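Local coordinates for protein alkylhalidase CmlS (Streptomyces venezuelae, PDB 3I3L) that is a flavin-dependent halogenase of chloramphenicol biosynthesis, carrying FAD joined to the protein through a covalent flavin-aspartate bond, at residues R344-W358 against H488-Q500. Sequence-based numbering, arbitrary orientation.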
ATOM      1  N   ARG A 344     -14.923  -8.553 -15.838  1.00 24.36           N
ATOM      2  CA  ARG A 344     -16.226  -8.908 -15.304  1.00 24.29           C
ATOM      3  C   ARG A 344     -17.344  -8.133 -15.934  1.00 25.92           C
ATOM      4  O   ARG A 344     -18.418  -8.671 -16.183  1.00 28.45           O
ATOM      5  CB  ARG A 344     -16.233  -8.705 -13.781  1.00 25.28           C
ATOM      6  CG  ARG A 344     -17.451  -9.178 -13.088  1.00 24.48           C
ATOM      7  CD  ARG A 344     -17.443 -10.660 -12.847  1.00 26.75           C
ATOM      8  NE  ARG A 344     -18.750 -11.130 -12.380  1.00 27.23           N
ATOM      9  CZ  ARG A 344     -19.076 -12.410 -12.158  1.00 29.00           C
ATOM     10  NH1 ARG A 344     -18.186 -13.374 -12.283  1.00 27.03           N
ATOM     11  NH2 ARG A 344     -20.317 -12.709 -11.784  1.00 30.72           N
ATOM     12  N   ILE A 345     -17.149  -6.839 -16.154  1.00 25.66           N
ATOM     13  CA  ILE A 345     -18.220  -6.034 -16.719  1.00 26.20           C
ATOM     14  C   ILE A 345     -18.453  -6.440 -18.180  1.00 26.87           C
ATOM     15  O   ILE A 345     -19.550  -6.388 -18.668  1.00 27.22           O
ATOM     16  CB  ILE A 345     -17.899  -4.511 -16.650  1.00 24.52           C
ATOM     17  CG1 ILE A 345     -17.861  -4.024 -15.186  1.00 27.91           C
ATOM     18  CG2 ILE A 345     -18.930  -3.693 -17.502  1.00 21.60           C
ATOM     19  CD1 ILE A 345     -17.144  -2.652 -15.017  1.00 23.53           C
ATOM     20  N   THR A 346     -17.381  -6.785 -18.873  1.00 28.91           N
ATOM     21  CA  THR A 346     -17.441  -7.151 -20.270  1.00 30.20           C
ATOM     22  C   THR A 346     -18.321  -8.422 -20.464  1.00 31.42           C
ATOM     23  O   THR A 346     -19.080  -8.477 -21.425  1.00 31.92           O
ATOM     24  CB  THR A 346     -16.033  -7.404 -20.838  1.00 29.41           C
ATOM     25  OG1 THR A 346     -15.275  -6.178 -20.774  1.00 26.32           O
ATOM     26  CG2 THR A 346     -16.141  -7.888 -22.322  1.00 29.32           C
ATOM     27  N   ARG A 347     -18.196  -9.392 -19.555  1.00 31.07           N
ATOM     28  CA  ARG A 347     -18.875 -10.677 -19.629  1.00 31.34           C
ATOM     29  C   ARG A 347     -20.227 -10.636 -18.922  1.00 33.38           C
ATOM     30  O   ARG A 347     -21.090 -11.482 -19.206  1.00 32.72           O
ATOM     31  CB  ARG A 347     -17.994 -11.806 -19.052  1.00 31.67           C
ATOM     32  CG  ARG A 347     -16.637 -12.000 -19.810  1.00 31.72           C
ATOM     33  CD  ARG A 347     -15.802 -13.208 -19.273  1.00 36.46           C
ATOM     34  NE  ARG A 347     -15.202 -12.941 -17.964  1.00 35.53           N
ATOM     35  CZ  ARG A 347     -15.643 -13.413 -16.803  1.00 38.38           C
ATOM     36  NH1 ARG A 347     -16.662 -14.246 -16.769  1.00 38.94           N
ATOM     37  NH2 ARG A 347     -15.040 -13.048 -15.652  1.00 36.87           N
ATOM     38  N   HIS A 348     -20.432  -9.654 -18.016  1.00 32.16           N
ATOM     39  CA  HIS A 348     -21.699  -9.537 -17.285  1.00 32.58           C
ATOM     40  C   HIS A 348     -22.067  -8.062 -17.119  1.00 34.29           C
ATOM     41  O   HIS A 348     -21.779  -7.431 -16.061  1.00 33.77           O
ATOM     42  CB  HIS A 348     -21.585 -10.127 -15.874  1.00 33.86           C
ATOM     43  CG  HIS A 348     -21.054 -11.522 -15.832  1.00 33.86           C
ATOM     44  ND1 HIS A 348     -21.870 -12.633 -15.897  1.00 36.88           N
ATOM     45  CD2 HIS A 348     -19.789 -11.987 -15.714  1.00 37.94           C
ATOM     46  CE1 HIS A 348     -21.126 -13.722 -15.832  1.00 39.14           C
ATOM     47  NE2 HIS A 348     -19.857 -13.362 -15.733  1.00 40.03           N
ATOM     48  N   GLY A 349     -22.672  -7.498 -18.157  1.00 32.35           N
ATOM     49  CA  GLY A 349     -22.836  -6.056 -18.251  1.00 32.49           C
ATOM     50  C   GLY A 349     -23.888  -5.535 -17.285  1.00 33.41           C
ATOM     51  O   GLY A 349     -23.929  -4.330 -17.013  1.00 35.71           O
ATOM     52  N   ASP A 350     -24.764  -6.411 -16.790  1.00 31.07           N
ATOM     53  CA  ASP A 350     -25.722  -6.032 -15.747  1.00 32.96           C
ATOM     54  C   ASP A 350     -25.044  -5.729 -14.371  1.00 31.61           C
ATOM     55  O   ASP A 350     -25.688  -5.242 -13.466  1.00 29.82           O
ATOM     56  CB  ASP A 350     -26.783  -7.166 -15.542  1.00 32.22           C
ATOM     57  CG  ASP A 350     -26.146  -8.522 -15.350  1.00 36.76           C
ATOM     58  OD1 ASP A 350     -25.259  -8.910 -16.140  1.00 40.35           O
ATOM     59  OD2 ASP A 350     -26.528  -9.242 -14.410  1.00 46.17           O
ATOM     60  N   GLU A 351     -23.798  -6.129 -14.200  1.00 31.03           N
ATOM     61  CA  GLU A 351     -23.121  -6.012 -12.908  1.00 31.29           C
ATOM     62  C   GLU A 351     -22.284  -4.715 -12.894  1.00 31.69           C
ATOM     63  O   GLU A 351     -21.506  -4.500 -11.976  1.00 31.77           O
ATOM     64  CB  GLU A 351     -22.199  -7.239 -12.691  1.00 32.23           C
ATOM     65  CG  GLU A 351     -22.969  -8.562 -12.402  1.00 31.81           C
ATOM     66  CD  GLU A 351     -22.052  -9.734 -12.170  1.00 34.93           C
ATOM     67  OE1 GLU A 351     -20.915  -9.521 -11.697  1.00 35.63           O
ATOM     68  OE2 GLU A 351     -22.431 -10.892 -12.503  1.00 35.67           O
ATOM     69  N   LYS A 352     -22.425  -3.887 -13.932  1.00 30.48           N
ATOM     70  CA  LYS A 352     -21.617  -2.703 -14.094  1.00 30.77           C
ATOM     71  C   LYS A 352     -21.475  -1.877 -12.839  1.00 29.54           C
ATOM     72  O   LYS A 352     -20.360  -1.573 -12.436  1.00 28.27           O
ATOM     73  CB  LYS A 352     -22.142  -1.798 -15.187  1.00 31.26           C
ATOM     74  CG  LYS A 352     -21.373  -0.455 -15.214  1.00 39.01           C
ATOM     75  CD  LYS A 352     -22.191   0.663 -15.884  1.00 48.40           C
ATOM     76  CE  LYS A 352     -21.356   1.966 -15.969  1.00 51.24           C
ATOM     77  NZ  LYS A 352     -22.101   3.128 -16.673  1.00 52.36           N
ATOM     78  N   ASP A 353     -22.600  -1.520 -12.240  1.00 28.60           N
ATOM     79  CA  ASP A 353     -22.646  -0.649 -11.086  1.00 29.53           C
ATOM     80  C   ASP A 353     -21.994  -1.273  -9.877  1.00 28.94           C
ATOM     81  O   ASP A 353     -21.184  -0.640  -9.192  1.00 29.41           O
ATOM     82  CB  ASP A 353     -24.098  -0.264 -10.745  1.00 30.47           C
ATOM     83  CG  ASP A 353     -24.683   0.772 -11.753  1.00 33.63           C
ATOM     84  OD1 ASP A 353     -23.935   1.510 -12.425  1.00 37.56           O
ATOM     85  OD2 ASP A 353     -25.917   0.872 -11.853  1.00 37.21           O
ATOM     86  N   ALA A 354     -22.323  -2.531  -9.643  1.00 27.96           N
ATOM     87  CA  ALA A 354     -21.795  -3.261  -8.523  1.00 27.84           C
ATOM     88  C   ALA A 354     -20.262  -3.380  -8.650  1.00 26.78           C
ATOM     89  O   ALA A 354     -19.546  -3.294  -7.668  1.00 25.10           O
ATOM     90  CB  ALA A 354     -22.453  -4.640  -8.456  1.00 26.78           C
ATOM     91  N   VAL A 355     -19.771  -3.576  -9.868  1.00 26.57           N
ATOM     92  CA  VAL A 355     -18.323  -3.783 -10.042  1.00 25.12           C
ATOM     93  C   VAL A 355     -17.582  -2.460  -9.800  1.00 25.42           C
ATOM     94  O   VAL A 355     -16.517  -2.457  -9.222  1.00 24.05           O
ATOM     95  CB  VAL A 355     -17.971  -4.356 -11.466  1.00 23.49           C
ATOM     96  CG1 VAL A 355     -16.513  -4.165 -11.802  1.00 18.38           C
ATOM     97  CG2 VAL A 355     -18.315  -5.894 -11.570  1.00 23.31           C
ATOM     98  N   HIS A 356     -18.130  -1.353 -10.297  1.00 23.78           N
ATOM     99  CA  HIS A 356     -17.495  -0.084 -10.066  1.00 23.63           C
ATOM    100  C   HIS A 356     -17.554   0.260  -8.554  1.00 23.59           C
ATOM    101  O   HIS A 356     -16.600   0.790  -8.024  1.00 25.59           O
ATOM    102  CB  HIS A 356     -18.211   1.001 -10.858  1.00 22.93           C
ATOM    103  CG  HIS A 356     -17.685   1.173 -12.237  1.00 22.88           C
ATOM    104  ND1 HIS A 356     -16.361   1.451 -12.494  1.00 22.51           N
ATOM    105  CD2 HIS A 356     -18.311   1.196 -13.440  1.00 25.03           C
ATOM    106  CE1 HIS A 356     -16.180   1.609 -13.793  1.00 20.79           C
ATOM    107  NE2 HIS A 356     -17.331   1.414 -14.399  1.00 23.14           N
ATOM    108  N   ALA A 357     -18.682  -0.013  -7.908  1.00 21.84           N
ATOM    109  CA  ALA A 357     -18.810   0.242  -6.495  1.00 25.34           C
ATOM    110  C   ALA A 357     -17.790  -0.585  -5.726  1.00 24.60           C
ATOM    111  O   ALA A 357     -17.242  -0.107  -4.769  1.00 24.75           O
ATOM    112  CB  ALA A 357     -20.274  -0.009  -5.989  1.00 25.21           C
ATOM    113  N   TRP A 358     -17.518  -1.813  -6.167  1.00 24.48           N
ATOM    114  CA  TRP A 358     -16.491  -2.597  -5.542  1.00 23.90           C
ATOM    115  C   TRP A 358     -15.071  -1.983  -5.776  1.00 24.18           C
ATOM    116  O   TRP A 358     -14.250  -1.928  -4.862  1.00 25.41           O
ATOM    117  CB  TRP A 358     -16.565  -4.079  -5.957  1.00 22.34           C
ATOM    118  CG  TRP A 358     -15.314  -4.835  -5.567  1.00 23.48           C
ATOM    119  CD1 TRP A 358     -15.069  -5.453  -4.373  1.00 23.31           C
ATOM    120  CD2 TRP A 358     -14.132  -5.048  -6.376  1.00 22.62           C
ATOM    121  NE1 TRP A 358     -13.843  -6.051  -4.391  1.00 24.21           N
ATOM    122  CE2 TRP A 358     -13.220  -5.782  -5.586  1.00 24.21           C
ATOM    123  CE3 TRP A 358     -13.766  -4.694  -7.672  1.00 21.14           C
ATOM    124  CZ2 TRP A 358     -11.962  -6.161  -6.053  1.00 23.61           C
ATOM    125  CZ3 TRP A 358     -12.513  -5.056  -8.130  1.00 20.96           C
ATOM    126  CH2 TRP A 358     -11.641  -5.798  -7.343  1.00 23.30           C
ATOM    127  N   HIS A 488     -20.196  -9.923  -2.688  1.00 42.18           N
ATOM    128  CA  HIS A 488     -18.914  -9.252  -2.689  1.00 38.36           C
ATOM    129  C   HIS A 488     -18.053  -9.823  -3.836  1.00 37.13           C
ATOM    130  O   HIS A 488     -18.280 -10.931  -4.308  1.00 38.33           O
ATOM    131  CB  HIS A 488     -18.213  -9.416  -1.318  1.00 38.50           C
ATOM    132  CG  HIS A 488     -17.085  -8.455  -1.103  1.00 36.74           C
ATOM    133  ND1 HIS A 488     -17.286  -7.114  -0.842  1.00 39.51           N
ATOM    134  CD2 HIS A 488     -15.737  -8.626  -1.177  1.00 37.98           C
ATOM    135  CE1 HIS A 488     -16.115  -6.503  -0.749  1.00 38.93           C
ATOM    136  NE2 HIS A 488     -15.156  -7.397  -0.954  1.00 37.31           N
ATOM    137  N   TYR A 489     -17.070  -9.073  -4.275  1.00 33.16           N
ATOM    138  CA  TYR A 489     -16.133  -9.551  -5.264  1.00 32.00           C
ATOM    139  C   TYR A 489     -14.790  -9.852  -4.682  1.00 31.82           C
ATOM    140  O   TYR A 489     -14.381  -9.270  -3.643  1.00 29.18           O
ATOM    141  CB  TYR A 489     -16.005  -8.546  -6.401  1.00 32.09           C
ATOM    142  CG  TYR A 489     -17.281  -8.372  -7.223  1.00 30.61           C
ATOM    143  CD1 TYR A 489     -17.704  -9.372  -8.114  1.00 33.37           C
ATOM    144  CD2 TYR A 489     -18.043  -7.243  -7.127  1.00 29.71           C
ATOM    145  CE1 TYR A 489     -18.852  -9.225  -8.871  1.00 28.06           C
ATOM    146  CE2 TYR A 489     -19.220  -7.080  -7.901  1.00 27.61           C
ATOM    147  CZ  TYR A 489     -19.572  -8.081  -8.781  1.00 27.75           C
ATOM    148  OH  TYR A 489     -20.694  -7.941  -9.534  1.00 30.86           O
ATOM    149  N   ARG A 490     -14.088 -10.758  -5.341  1.00 31.16           N
ATOM    150  CA  ARG A 490     -12.719 -11.050  -4.952  1.00 34.21           C
ATOM    151  C   ARG A 490     -11.942 -11.433  -6.193  1.00 34.11           C
ATOM    152  O   ARG A 490     -12.444 -12.177  -7.008  1.00 34.92           O
ATOM    153  CB  ARG A 490     -12.717 -12.147  -3.853  1.00 36.10           C
ATOM    154  CG  ARG A 490     -11.513 -13.058  -3.750  1.00 42.44           C
ATOM    155  CD  ARG A 490     -11.843 -14.510  -4.271  1.00 52.65           C
ATOM    156  NE  ARG A 490     -10.765 -15.530  -4.092  1.00 55.77           N
ATOM    157  CZ  ARG A 490      -9.710 -15.426  -3.258  1.00 59.58           C
ATOM    158  NH1 ARG A 490      -9.515 -14.344  -2.504  1.00 58.82           N
ATOM    159  NH2 ARG A 490      -8.818 -16.406  -3.182  1.00 60.09           N
ATOM    160  N   VAL A 491     -10.724 -10.917  -6.356  1.00 33.15           N
ATOM    161  CA  VAL A 491      -9.884 -11.357  -7.454  1.00 31.45           C
ATOM    162  C   VAL A 491      -9.274 -12.710  -7.138  1.00 32.49           C
ATOM    163  O   VAL A 491      -8.542 -12.824  -6.187  1.00 31.75           O
ATOM    164  CB  VAL A 491      -8.750 -10.369  -7.678  1.00 30.86           C
ATOM    165  CG1 VAL A 491      -7.816 -10.881  -8.733  1.00 26.68           C
ATOM    166  CG2 VAL A 491      -9.352  -8.948  -8.078  1.00 27.26           C
ATOM    167  N   GLU A 492      -9.549 -13.730  -7.952  1.00 32.37           N
ATOM    168  CA  GLU A 492      -8.903 -15.045  -7.796  1.00 30.66           C
ATOM    169  C   GLU A 492      -7.417 -14.950  -8.093  1.00 30.49           C
ATOM    170  O   GLU A 492      -7.034 -14.493  -9.157  1.00 31.01           O
ATOM    171  CB  GLU A 492      -9.578 -16.063  -8.758  1.00 32.12           C
ATOM    172  CG  GLU A 492      -9.275 -17.519  -8.440  1.00 30.24           C
ATOM    173  CD  GLU A 492      -7.929 -17.918  -8.929  1.00 27.12           C
ATOM    174  OE1 GLU A 492      -7.586 -17.629 -10.099  1.00 30.87           O
ATOM    175  OE2 GLU A 492      -7.159 -18.516  -8.146  1.00 36.45           O
ATOM    176  N   PRO A 493      -6.547 -15.396  -7.172  1.00 32.61           N
ATOM    177  CA  PRO A 493      -5.098 -15.052  -7.350  1.00 32.84           C
ATOM    178  C   PRO A 493      -4.397 -15.722  -8.511  1.00 32.57           C
ATOM    179  O   PRO A 493      -3.470 -15.155  -9.085  1.00 32.56           O
ATOM    180  CB  PRO A 493      -4.443 -15.478  -6.016  1.00 31.00           C
ATOM    181  CG  PRO A 493      -5.456 -16.477  -5.414  1.00 35.74           C
ATOM    182  CD  PRO A 493      -6.822 -15.967  -5.834  1.00 32.84           C
ATOM    183  N   ILE A 494      -4.813 -16.927  -8.880  1.00 32.84           N
ATOM    184  CA  ILE A 494      -4.062 -17.650  -9.927  1.00 32.35           C
ATOM    185  C   ILE A 494      -4.404 -17.184 -11.353  1.00 31.13           C
ATOM    186  O   ILE A 494      -3.513 -16.958 -12.171  1.00 29.88           O
ATOM    187  CB  ILE A 494      -4.276 -19.181  -9.823  1.00 34.88           C
ATOM    188  CG1 ILE A 494      -3.929 -19.658  -8.406  1.00 34.75           C
ATOM    189  CG2 ILE A 494      -3.478 -19.944 -10.924  1.00 34.89           C
ATOM    190  CD1 ILE A 494      -3.585 -21.107  -8.309  1.00 42.15           C
ATOM    191  N   GLY A 495      -5.678 -17.027 -11.637  1.00 30.26           N
ATOM    192  CA  GLY A 495      -6.093 -16.687 -12.988  1.00 29.32           C
ATOM    193  C   GLY A 495      -6.578 -15.249 -13.117  1.00 28.37           C
ATOM    194  O   GLY A 495      -6.811 -14.793 -14.197  1.00 26.45           O
ATOM    195  N   PHE A 496      -6.733 -14.541 -11.995  1.00 29.03           N
ATOM    196  CA  PHE A 496      -7.060 -13.118 -11.976  1.00 28.32           C
ATOM    197  C   PHE A 496      -8.511 -12.763 -12.322  1.00 29.45           C
ATOM    198  O   PHE A 496      -8.810 -11.587 -12.558  1.00 27.99           O
ATOM    199  CB  PHE A 496      -6.094 -12.336 -12.831  1.00 26.95           C
ATOM    200  CG  PHE A 496      -4.720 -12.260 -12.247  1.00 29.09           C
ATOM    201  CD1 PHE A 496      -4.499 -11.578 -11.053  1.00 29.07           C
ATOM    202  CD2 PHE A 496      -3.667 -12.895 -12.838  1.00 30.83           C
ATOM    203  CE1 PHE A 496      -3.208 -11.529 -10.496  1.00 33.37           C
ATOM    204  CE2 PHE A 496      -2.365 -12.820 -12.310  1.00 31.76           C
ATOM    205  CZ  PHE A 496      -2.134 -12.120 -11.143  1.00 29.45           C
ATOM    206  N   ARG A 497      -9.424 -13.732 -12.337  1.00 28.72           N
ATOM    207  CA  ARG A 497     -10.812 -13.382 -12.670  1.00 28.74           C
ATOM    208  C   ARG A 497     -11.420 -12.740 -11.437  1.00 29.54           C
ATOM    209  O   ARG A 497     -11.080 -13.111 -10.314  1.00 28.61           O
ATOM    210  CB  ARG A 497     -11.673 -14.626 -13.073  1.00 27.55           C
ATOM    211  CG  ARG A 497     -11.101 -15.485 -14.284  1.00 31.23           C
ATOM    212  CD  ARG A 497     -11.446 -14.832 -15.667  1.00 32.36           C
ATOM    213  NE  ARG A 497     -10.665 -15.429 -16.750  1.00 32.64           N
ATOM    214  CZ  ARG A 497     -10.548 -14.945 -17.977  1.00 32.37           C
ATOM    215  NH1 ARG A 497     -11.226 -13.844 -18.365  1.00 25.75           N
ATOM    216  NH2 ARG A 497      -9.731 -15.566 -18.836  1.00 28.77           N
ATOM    217  N   LEU A 498     -12.397 -11.867 -11.651  1.00 27.73           N
ATOM    218  CA  LEU A 498     -13.168 -11.357 -10.568  1.00 28.37           C
ATOM    219  C   LEU A 498     -14.306 -12.319 -10.274  1.00 29.59           C
ATOM    220  O   LEU A 498     -15.211 -12.489 -11.085  1.00 29.07           O
ATOM    221  CB  LEU A 498     -13.713  -9.941 -10.895  1.00 24.68           C
ATOM    222  CG  LEU A 498     -14.212  -9.175  -9.666  1.00 25.56           C
ATOM    223  CD1 LEU A 498     -13.055  -8.807  -8.774  1.00 23.75           C
ATOM    224  CD2 LEU A 498     -15.072  -7.897 -10.065  1.00 25.23           C
ATOM    225  N   GLU A 499     -14.318 -12.894  -9.075  1.00 30.26           N
ATOM    226  CA  GLU A 499     -15.325 -13.866  -8.745  1.00 32.08           C
ATOM    227  C   GLU A 499     -16.286 -13.245  -7.738  1.00 34.46           C
ATOM    228  O   GLU A 499     -15.918 -12.388  -6.916  1.00 33.83           O
ATOM    229  CB  GLU A 499     -14.700 -15.123  -8.105  1.00 31.78           C
ATOM    230  CG  GLU A 499     -13.725 -15.904  -8.958  1.00 35.32           C
ATOM    231  CD  GLU A 499     -13.120 -17.147  -8.212  1.00 42.40           C
ATOM    232  OE1 GLU A 499     -13.215 -17.243  -6.972  1.00 38.23           O
ATOM    233  OE2 GLU A 499     -12.491 -17.999  -8.877  1.00 45.20           O
ATOM    234  N   GLN A 500     -17.507 -13.706  -7.788  1.00 36.72           N
ATOM    235  CA  GLN A 500     -18.501 -13.408  -6.737  1.00 42.20           C
ATOM    236  C   GLN A 500     -18.325 -14.278  -5.498  1.00 43.99           C
ATOM    237  O   GLN A 500     -17.958 -15.440  -5.606  1.00 45.92           O
ATOM    238  CB  GLN A 500     -19.875 -13.635  -7.272  1.00 41.69           C
ATOM    239  CG  GLN A 500     -20.691 -12.395  -7.359  1.00 46.28           C
ATOM    240  CD  GLN A 500     -21.796 -12.541  -8.373  1.00 48.67           C
ATOM    241  OE1 GLN A 500     -21.867 -13.557  -9.046  1.00 54.37           O
ATOM    242  NE2 GLN A 500     -22.654 -11.529  -8.505  1.00 52.64           N
TER
HETATM  243  O   HOH W   1     -15.391 -13.876 -13.174  1.00 36.13           O
HETATM  244  O   HOH W   2     -13.010 -10.871 -14.105  1.00 19.04           O
HETATM  245  O   HOH W   3     -11.915  -8.126  -2.854  1.00 47.96           O
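Trp358, reaching out from helix 352-382, presents one indole face to Tyr489 and Leu498 of the β-hairpin. Tyr489 CB sits almost on the normal of the five-membered ring, 3.7 Å from its centroid, and Leu498 CD1 makes a second CH-pi contact over the six-membered ring. The Tyr489 ring turns its edge toward the same indole in an offset edge-to-face pair, its CD2 3.7 Å from Trp358 CB. His488 completes the aromatic cluster in a T-shaped arrangement, its face receiving the Trp358 edge with the planes at 78°. Trp358 CG lies anti to the backbone N (chi1 167°), which lays the indole against the hairpin and takes CH2 to Val491 CG2. Val355 CG2 touches both the phenol end of Tyr489 and Leu498 CD2.

The polar contacts centre on Glu351, at the N-cap position of helix 352-382. Arg344 grips its carboxylate side-on, NE to OE1 at 2.8 Å and NH2 to OE2 at 2.9 Å, a salt bridge spanning the break between the two helices. Tyr489 OH donates to the same Glu351 OE1 at 2.7 Å, from the opposite face of the carboxylate plane to Arg344 NE; OE1 is thus held by two donors, which probably favours the charged carboxylate. A bend at chi2 (81°) swings the Arg344 guanidinium across the hairpin, where NH1 makes a weak bond to Leu498 O.

One water bridges Arg344 NH1, Arg347 NH2 and Leu498 O, while another links Trp358 NE1 to Tyr489 O. Arg347 and Arg497 come close because both form salt bridges to Asp343, whose carboxylate probably offsets their like charges.

Away from the flavin site, this is a helix-on-hairpin interface: strands 483-491 and 498-506 of the C-terminal region pack across the junction between helices 327-347 and 352-382 of the FAD-binding domain.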